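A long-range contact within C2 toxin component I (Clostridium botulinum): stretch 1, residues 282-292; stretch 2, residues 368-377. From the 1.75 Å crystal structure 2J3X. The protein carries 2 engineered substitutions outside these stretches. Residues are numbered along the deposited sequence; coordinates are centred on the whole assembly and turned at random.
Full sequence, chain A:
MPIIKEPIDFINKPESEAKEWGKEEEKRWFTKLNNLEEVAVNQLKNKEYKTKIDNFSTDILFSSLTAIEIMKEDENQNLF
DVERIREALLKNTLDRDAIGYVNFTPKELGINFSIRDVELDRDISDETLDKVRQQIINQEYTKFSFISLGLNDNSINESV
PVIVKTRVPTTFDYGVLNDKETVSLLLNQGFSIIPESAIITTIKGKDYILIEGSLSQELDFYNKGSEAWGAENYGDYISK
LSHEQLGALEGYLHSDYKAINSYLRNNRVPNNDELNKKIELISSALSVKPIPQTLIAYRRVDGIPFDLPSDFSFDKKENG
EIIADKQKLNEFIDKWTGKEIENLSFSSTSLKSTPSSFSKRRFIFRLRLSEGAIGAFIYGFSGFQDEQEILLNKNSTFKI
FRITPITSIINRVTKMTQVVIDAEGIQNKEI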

# COMPACT_ATOMS: atom_id res chain seq x y z
N ILE A 282 23.41 20.44 -4.88
CA ILE A 282 22.11 19.81 -5.05
C ILE A 282 21.68 19.19 -3.71
O ILE A 282 20.51 19.34 -3.32
CB ILE A 282 22.13 18.77 -6.15
CG1 ILE A 282 22.45 19.46 -7.48
CG2 ILE A 282 20.79 18.03 -6.28
CD1 ILE A 282 23.02 18.47 -8.53
N SER A 283 22.61 18.53 -3.02
CA SER A 283 22.28 17.94 -1.72
C SER A 283 21.92 19.03 -0.73
O SER A 283 20.95 18.87 0.01
CB SER A 283 23.44 17.09 -1.15
OG SER A 283 23.55 15.84 -1.84
N SER A 284 22.66 20.15 -0.77
CA SER A 284 22.40 21.32 0.07
C SER A 284 20.96 21.83 -0.21
O SER A 284 20.14 22.03 0.71
CB SER A 284 23.45 22.42 -0.32
OG SER A 284 23.34 23.52 0.53
N ALA A 285 20.62 21.99 -1.50
CA ALA A 285 19.27 22.47 -1.88
C ALA A 285 18.21 21.54 -1.36
O ALA A 285 17.15 21.99 -0.86
CB ALA A 285 19.14 22.57 -3.40
N LEU A 286 18.45 20.23 -1.50
CA LEU A 286 17.43 19.24 -1.09
C LEU A 286 17.28 19.18 0.45
O LEU A 286 16.29 18.63 0.95
CB LEU A 286 17.71 17.83 -1.68
CG LEU A 286 17.62 17.77 -3.20
CD1 LEU A 286 18.03 16.31 -3.63
CD2 LEU A 286 16.16 18.16 -3.60
N SER A 287 18.23 19.78 1.18
CA SER A 287 18.17 19.84 2.64
C SER A 287 17.49 21.11 3.12
O SER A 287 17.24 21.25 4.31
CB SER A 287 19.58 19.82 3.26
OG SER A 287 20.25 18.60 2.91
N VAL A 288 17.14 22.02 2.20
CA VAL A 288 16.56 23.32 2.62
C VAL A 288 15.15 23.13 3.24
O VAL A 288 14.81 23.76 4.28
CB VAL A 288 16.61 24.36 1.48
CG1 VAL A 288 15.68 25.57 1.73
CG2 VAL A 288 18.10 24.82 1.22
N LYS A 289 14.34 22.24 2.65
CA LYS A 289 12.99 22.03 3.13
C LYS A 289 12.71 20.51 3.13
O LYS A 289 12.14 19.97 2.19
CB LYS A 289 12.02 22.83 2.23
CG LYS A 289 10.62 22.93 2.73
CD LYS A 289 9.88 24.25 2.23
CE LYS A 289 8.78 24.38 3.28
NZ LYS A 289 7.63 25.10 2.77
N PRO A 290 13.27 19.77 4.12
CA PRO A 290 13.09 18.31 4.12
C PRO A 290 11.60 17.90 4.15
O PRO A 290 10.71 18.70 4.48
CB PRO A 290 13.83 17.86 5.40
CG PRO A 290 14.94 18.96 5.58
CD PRO A 290 14.12 20.22 5.25
N ILE A 291 11.33 16.66 3.75
CA ILE A 291 9.94 16.21 3.69
C ILE A 291 9.21 16.51 5.02
O ILE A 291 9.67 16.12 6.07
CB ILE A 291 9.94 14.70 3.42
CG1 ILE A 291 10.64 14.39 2.07
CG2 ILE A 291 8.52 14.12 3.45
CD1 ILE A 291 10.01 15.18 0.85
N PRO A 292 8.12 17.27 4.97
CA PRO A 292 7.56 17.83 6.23
C PRO A 292 6.72 16.85 7.04
O PRO A 292 6.43 17.12 8.20
CB PRO A 292 6.72 19.00 5.72
CG PRO A 292 6.29 18.57 4.37
CD PRO A 292 7.47 17.83 3.78
N ARG A 368 7.92 4.81 1.60
CA ARG A 368 7.52 5.71 2.68
C ARG A 368 8.58 6.79 2.85
O ARG A 368 9.73 6.49 3.22
CB ARG A 368 7.29 4.90 3.98
CG ARG A 368 6.95 5.85 5.21
CD ARG A 368 6.89 4.99 6.51
NE ARG A 368 5.93 3.90 6.29
CZ ARG A 368 6.02 2.64 6.78
NH1 ARG A 368 7.03 2.28 7.52
NH2 ARG A 368 5.08 1.72 6.45
N LEU A 369 8.19 8.04 2.61
CA LEU A 369 9.11 9.15 2.82
C LEU A 369 8.82 9.69 4.19
O LEU A 369 7.78 10.29 4.37
CB LEU A 369 8.88 10.25 1.76
CG LEU A 369 9.01 9.72 0.29
CD1 LEU A 369 8.90 10.91 -0.74
CD2 LEU A 369 10.30 8.88 0.07
N SER A 370 9.72 9.48 5.15
CA SER A 370 9.41 9.84 6.52
C SER A 370 9.69 11.33 6.76
O SER A 370 10.56 11.92 6.13
CB SER A 370 10.28 8.99 7.48
OG SER A 370 9.94 7.60 7.39
N GLU A 371 9.01 11.92 7.75
CA GLU A 371 9.30 13.30 8.10
C GLU A 371 10.81 13.57 8.28
O GLU A 371 11.45 12.89 9.11
CB GLU A 371 8.55 13.72 9.39
CG GLU A 371 8.89 15.16 9.78
CD GLU A 371 8.27 15.67 11.09
OE1 GLU A 371 7.17 15.23 11.39
OE2 GLU A 371 8.96 16.49 11.78
N GLY A 372 11.37 14.56 7.59
CA GLY A 372 12.74 14.94 7.83
C GLY A 372 13.62 14.33 6.74
O GLY A 372 14.80 14.65 6.67
N ALA A 373 13.07 13.40 5.94
CA ALA A 373 13.88 12.82 4.79
C ALA A 373 14.40 13.98 3.90
O ALA A 373 13.67 14.97 3.66
CB ALA A 373 13.08 11.88 3.95
N ILE A 374 15.62 13.85 3.41
CA ILE A 374 16.19 14.89 2.59
C ILE A 374 15.73 14.69 1.11
O ILE A 374 16.02 13.66 0.45
CB ILE A 374 17.72 14.88 2.65
CG1 ILE A 374 18.22 15.00 4.09
CG2 ILE A 374 18.29 16.00 1.70
CD1 ILE A 374 17.75 16.25 4.90
N GLY A 375 14.96 15.66 0.65
CA GLY A 375 14.32 15.61 -0.65
C GLY A 375 13.43 16.82 -0.80
O GLY A 375 13.21 17.56 0.16
N ALA A 376 12.87 17.01 -1.99
CA ALA A 376 11.96 18.13 -2.22
C ALA A 376 11.01 17.77 -3.33
O ALA A 376 11.39 17.10 -4.31
CB ALA A 376 12.75 19.40 -2.64
N PHE A 377 9.79 18.26 -3.21
CA PHE A 377 8.88 18.22 -4.36
C PHE A 377 9.32 19.31 -5.31
O PHE A 377 9.56 20.45 -4.91
CB PHE A 377 7.44 18.49 -3.85
CG PHE A 377 6.34 18.26 -4.86
CD1 PHE A 377 6.18 19.12 -5.99
CD2 PHE A 377 5.46 17.22 -4.68
CE1 PHE A 377 5.14 18.91 -6.91
CE2 PHE A 377 4.37 17.00 -5.56
CZ PHE A 377 4.19 17.89 -6.69
O HOH W 1 14.33 20.40 0.49

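Ile291 lies at the heart of this contact, giving up more surface to the other stretch than any other residue. Its backbone is held at both ends: Ile291 N donates to Ala373 O at 2.9 Å, and Ile291 O accepts from Gly372 N at 2.8 Å, both with nearly straight geometry. The partners belong to the type II turn from Ser370 to Ala373, itself closed by a hydrogen bond from Ala373 N to Ser370 O (2.9 Å). Gly372 suits the third position of that turn, because at its backbone angles a CB would be jammed against the preceding carbonyl oxygen. Glu371 CA adds a C-H...O contact to Ile291 O at 3.5 Å.

Ile291 also directs its CA-to-CB bond toward stretch 2. The branched side chain of Ile291 (m, m) packs CG2 4.2 Å from Leu369 CB and CG1 4.0 Å from Ala373 CB, while its CD1 lies 4.0 Å from the carbonyl oxygen Gly375 O.

Ile374 and Leu286 build the second apolar patch. Ile374 leaves its backbone sideways, but its end comes nearer stretch 1; its branched chain lets Ile374 CG2 meet Leu286 CB at 3.9 Å while Ile374 CD1 meets Pro290 CG at 4.0 Å. Leu286, which is buried, has the length to carry its CD2 to within 3.8 Å of Ala376 CB while its CB meets Ile374 CG2.

Between these patches the polar backbone must be accommodated. Gly375 N makes a weak hydrogen bond to Leu286 O (3.3 Å, 122°). Gly375 O faces another acceptor, Lys289 O, at 3.3 Å, so the two cannot bond directly. Water 1 accepts from Lys289 N at 2.8 Å and lies 3.1 Å from Gly375 O, to which it can donate, though it has more acceptors within reach than protons to give.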